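PDB 5HR4: MmeI, which is a Type IIL restriction-modification enzyme that probably methylates adenine N6 in DNA using S-adenosyl-L-methionine. Local coordinates for residues A[370-381]-A[402-411]. Residues are numbered along the deposited sequence; the frame is centred on the assembly and turned at random.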
# COMPACT_ATOMS: atom_id res chain seq x y z
N LEU A 370 -7.72 -13.55 7.25
CA LEU A 370 -8.19 -14.64 8.10
C LEU A 370 -9.19 -15.53 7.37
O LEU A 370 -9.24 -16.74 7.63
CB LEU A 370 -8.80 -14.10 9.38
CG LEU A 370 -7.78 -13.26 10.16
CD1 LEU A 370 -8.40 -12.60 11.37
CD2 LEU A 370 -6.59 -14.11 10.55
N VAL A 371 -10.01 -14.96 6.48
CA VAL A 371 -11.04 -15.75 5.82
C VAL A 371 -10.42 -16.67 4.78
O VAL A 371 -10.62 -17.89 4.80
CB VAL A 371 -12.12 -14.83 5.22
CG1 VAL A 371 -12.96 -15.56 4.20
CG2 VAL A 371 -13.01 -14.29 6.33
N ILE A 372 -9.61 -16.11 3.87
CA ILE A 372 -8.90 -16.94 2.89
C ILE A 372 -8.09 -18.02 3.59
O ILE A 372 -8.08 -19.18 3.14
CB ILE A 372 -7.99 -16.08 1.99
CG1 ILE A 372 -8.83 -15.08 1.22
CG2 ILE A 372 -7.27 -16.97 0.97
CD1 ILE A 372 -9.82 -15.79 0.34
N THR A 373 -7.38 -17.68 4.67
CA THR A 373 -6.55 -18.69 5.33
C THR A 373 -7.41 -19.82 5.88
O THR A 373 -7.12 -21.00 5.65
CB THR A 373 -5.73 -18.08 6.47
OG1 THR A 373 -4.79 -17.13 5.95
CG2 THR A 373 -4.99 -19.19 7.21
N TYR A 374 -8.48 -19.47 6.58
CA TYR A 374 -9.35 -20.49 7.14
C TYR A 374 -9.98 -21.34 6.05
O TYR A 374 -10.22 -22.53 6.26
CB TYR A 374 -10.42 -19.82 8.03
CG TYR A 374 -11.46 -20.75 8.58
CD1 TYR A 374 -11.13 -21.74 9.50
CD2 TYR A 374 -12.80 -20.63 8.20
CE1 TYR A 374 -12.09 -22.62 10.00
CE2 TYR A 374 -13.76 -21.49 8.70
CZ TYR A 374 -13.40 -22.48 9.60
OH TYR A 374 -14.35 -23.33 10.10
N ARG A 375 -10.23 -20.77 4.87
CA ARG A 375 -10.85 -21.56 3.81
C ARG A 375 -9.85 -22.56 3.23
O ARG A 375 -10.18 -23.73 3.00
CB ARG A 375 -11.41 -20.65 2.73
CG ARG A 375 -11.49 -21.32 1.38
CD ARG A 375 -12.46 -20.64 0.44
NE ARG A 375 -11.92 -19.45 -0.20
CZ ARG A 375 -10.88 -19.45 -1.03
NH1 ARG A 375 -10.26 -20.60 -1.29
NH2 ARG A 375 -10.45 -18.33 -1.60
N GLU A 376 -8.61 -22.12 3.00
CA GLU A 376 -7.58 -23.04 2.55
C GLU A 376 -7.35 -24.16 3.56
O GLU A 376 -7.18 -25.33 3.19
CB GLU A 376 -6.29 -22.26 2.30
CG GLU A 376 -6.47 -21.27 1.17
CD GLU A 376 -6.95 -21.97 -0.09
OE1 GLU A 376 -6.28 -22.93 -0.51
OE2 GLU A 376 -8.01 -21.59 -0.62
N LEU A 377 -7.36 -23.82 4.84
CA LEU A 377 -7.20 -24.86 5.85
C LEU A 377 -8.37 -25.82 5.81
O LEU A 377 -8.17 -27.04 5.85
CB LEU A 377 -7.05 -24.23 7.22
CG LEU A 377 -5.60 -24.28 7.67
CD1 LEU A 377 -4.74 -23.50 6.71
CD2 LEU A 377 -5.51 -23.71 9.05
N ARG A 378 -9.59 -25.31 5.67
CA ARG A 378 -10.71 -26.23 5.56
C ARG A 378 -10.56 -27.13 4.33
O ARG A 378 -10.71 -28.35 4.43
CB ARG A 378 -12.03 -25.47 5.56
CG ARG A 378 -12.46 -25.00 6.96
CD ARG A 378 -12.76 -26.18 7.89
NE ARG A 378 -13.90 -26.94 7.40
CZ ARG A 378 -15.17 -26.66 7.69
NH1 ARG A 378 -15.47 -25.64 8.49
NH2 ARG A 378 -16.15 -27.39 7.19
N LEU A 379 -10.20 -26.55 3.18
CA LEU A 379 -10.03 -27.36 1.98
C LEU A 379 -8.97 -28.43 2.19
O LEU A 379 -9.19 -29.61 1.87
CB LEU A 379 -9.68 -26.49 0.78
CG LEU A 379 -10.84 -25.68 0.18
CD1 LEU A 379 -10.39 -24.94 -1.05
CD2 LEU A 379 -11.98 -26.60 -0.15
N LEU A 380 -7.81 -28.05 2.74
CA LEU A 380 -6.79 -29.04 3.07
C LEU A 380 -7.36 -30.12 3.98
O LEU A 380 -7.27 -31.31 3.68
CB LEU A 380 -5.61 -28.35 3.73
CG LEU A 380 -4.53 -29.28 4.24
CD1 LEU A 380 -4.04 -30.16 3.11
CD2 LEU A 380 -3.41 -28.40 4.74
N GLU A 381 -8.01 -29.70 5.08
CA GLU A 381 -8.62 -30.62 6.04
C GLU A 381 -9.65 -31.56 5.43
O GLU A 381 -9.96 -32.58 6.05
CB GLU A 381 -9.29 -29.83 7.17
CG GLU A 381 -9.56 -30.68 8.39
CD GLU A 381 -10.72 -30.17 9.23
OE1 GLU A 381 -11.70 -29.63 8.65
OE2 GLU A 381 -10.66 -30.34 10.48
N ILE A 402 -13.92 -33.79 12.21
CA ILE A 402 -13.49 -32.41 11.96
C ILE A 402 -12.89 -31.79 13.22
O ILE A 402 -13.20 -32.18 14.35
CB ILE A 402 -14.67 -31.57 11.47
CG1 ILE A 402 -14.18 -30.32 10.73
CG2 ILE A 402 -15.55 -31.16 12.63
CD1 ILE A 402 -15.23 -29.65 9.84
N GLN A 403 -12.02 -30.80 13.01
CA GLN A 403 -11.34 -30.12 14.12
C GLN A 403 -11.19 -28.62 13.91
O GLN A 403 -11.58 -27.82 14.78
CB GLN A 403 -9.97 -30.75 14.35
CG GLN A 403 -10.02 -32.01 15.18
CD GLN A 403 -8.70 -32.26 15.87
OE1 GLN A 403 -8.33 -31.55 16.81
NE2 GLN A 403 -7.98 -33.27 15.40
N ILE A 404 -10.65 -28.23 12.75
CA ILE A 404 -10.31 -26.84 12.46
C ILE A 404 -11.53 -25.93 12.65
O ILE A 404 -12.67 -26.30 12.35
CB ILE A 404 -9.72 -26.79 11.04
CG1 ILE A 404 -8.41 -27.57 11.06
CG2 ILE A 404 -9.45 -25.37 10.57
CD1 ILE A 404 -7.91 -27.94 9.71
N ASN A 405 -11.28 -24.73 13.18
CA ASN A 405 -12.39 -23.86 13.56
C ASN A 405 -11.89 -22.43 13.74
O ASN A 405 -10.69 -22.17 13.87
CB ASN A 405 -13.09 -24.35 14.83
CG ASN A 405 -14.60 -24.16 14.79
OD1 ASN A 405 -15.12 -23.26 14.12
ND2 ASN A 405 -15.31 -25.01 15.51
N VAL A 406 -12.85 -21.50 13.78
CA VAL A 406 -12.56 -20.07 13.84
C VAL A 406 -11.81 -19.67 15.10
O VAL A 406 -11.12 -18.65 15.10
CB VAL A 406 -13.88 -19.28 13.70
CG1 VAL A 406 -14.51 -19.60 12.36
CG2 VAL A 406 -14.84 -19.67 14.82
N ASP A 407 -11.89 -20.44 16.16
CA ASP A 407 -11.10 -20.03 17.34
C ASP A 407 -9.62 -20.06 17.10
O ASP A 407 -8.85 -19.86 18.02
CB ASP A 407 -11.44 -20.88 18.58
CG ASP A 407 -11.35 -22.39 18.32
OD1 ASP A 407 -10.61 -22.83 17.42
OD2 ASP A 407 -12.02 -23.14 19.06
N GLN A 408 -9.13 -20.29 15.89
CA GLN A 408 -7.71 -20.25 15.60
C GLN A 408 -7.28 -18.92 14.99
O GLN A 408 -6.10 -18.75 14.67
CB GLN A 408 -7.33 -21.41 14.68
CG GLN A 408 -7.86 -22.75 15.17
CD GLN A 408 -7.68 -23.90 14.18
OE1 GLN A 408 -8.61 -24.68 13.96
NE2 GLN A 408 -6.50 -24.00 13.57
N PHE A 409 -8.19 -17.96 14.85
CA PHE A 409 -7.89 -16.73 14.14
C PHE A 409 -8.08 -15.50 15.03
O PHE A 409 -9.07 -15.40 15.78
CB PHE A 409 -8.74 -16.66 12.87
CG PHE A 409 -8.41 -17.77 11.92
CD1 PHE A 409 -8.99 -19.02 12.06
CD2 PHE A 409 -7.48 -17.57 10.90
CE1 PHE A 409 -8.66 -20.07 11.16
CE2 PHE A 409 -7.16 -18.59 10.02
CZ PHE A 409 -7.74 -19.85 10.16
N PHE A 410 -7.12 -14.59 14.94
CA PHE A 410 -6.92 -13.49 15.86
C PHE A 410 -6.64 -12.24 15.05
O PHE A 410 -5.88 -12.30 14.07
CB PHE A 410 -5.74 -13.76 16.82
CG PHE A 410 -5.93 -14.96 17.73
CD1 PHE A 410 -5.63 -16.25 17.31
CD2 PHE A 410 -6.38 -14.78 19.04
CE1 PHE A 410 -5.80 -17.35 18.17
CE2 PHE A 410 -6.57 -15.88 19.89
CZ PHE A 410 -6.28 -17.16 19.45
N GLY A 411 -7.21 -11.10 15.43
CA GLY A 411 -7.02 -9.89 14.66
C GLY A 411 -7.25 -8.63 15.47
O GLY A 411 -8.05 -8.62 16.41
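Leu370 sets CD2 against the ring edge of Phe409, 3.6 Å from its CD2, where helix segment 370-381 runs antiparallel (172°) to strand segment 409-411 and also covers the loop leading into it, an alpha-on-beta layer of the Rossmann-like methyltransferase domain. One turn on, Thr373 CG2 meets the same edge, 3.6 Å from Phe409 CE2. Tyr374 CB lies 3.4 Å from Phe409 CZ, the side chains crossing at about a right angle, and chi1 of 175°, with CG anti to the backbone N, sends the ring out over the loop, between Val406 CG1 on one face and Arg378 CG on the other. Its OH accepts from Arg378 NH1 in the guanidinium plane and hydrogen-bonds to Asp430. Replacing Tyr374 by alanine is likely to leave Arg378 NH1 and Asp430 without this hydroxyl and open a gap between Val406 CG1 and Arg378 CG. The Arg378 guanidinium carries Ile402 CD1 over one face, while NH2 hydrogen-bonds to Asn434. Glu381 OE2 takes two loop amides: Gln403 N at 2.9 Å by its syn lone pair, Ile404 N at 3.1 Å from above the carboxylate plane. His351 also hydrogen-bonds to OE2. The contact thus grades from apolar packing to a buried carboxylate that fixes the loop backbone, its charge probably eased by these donors.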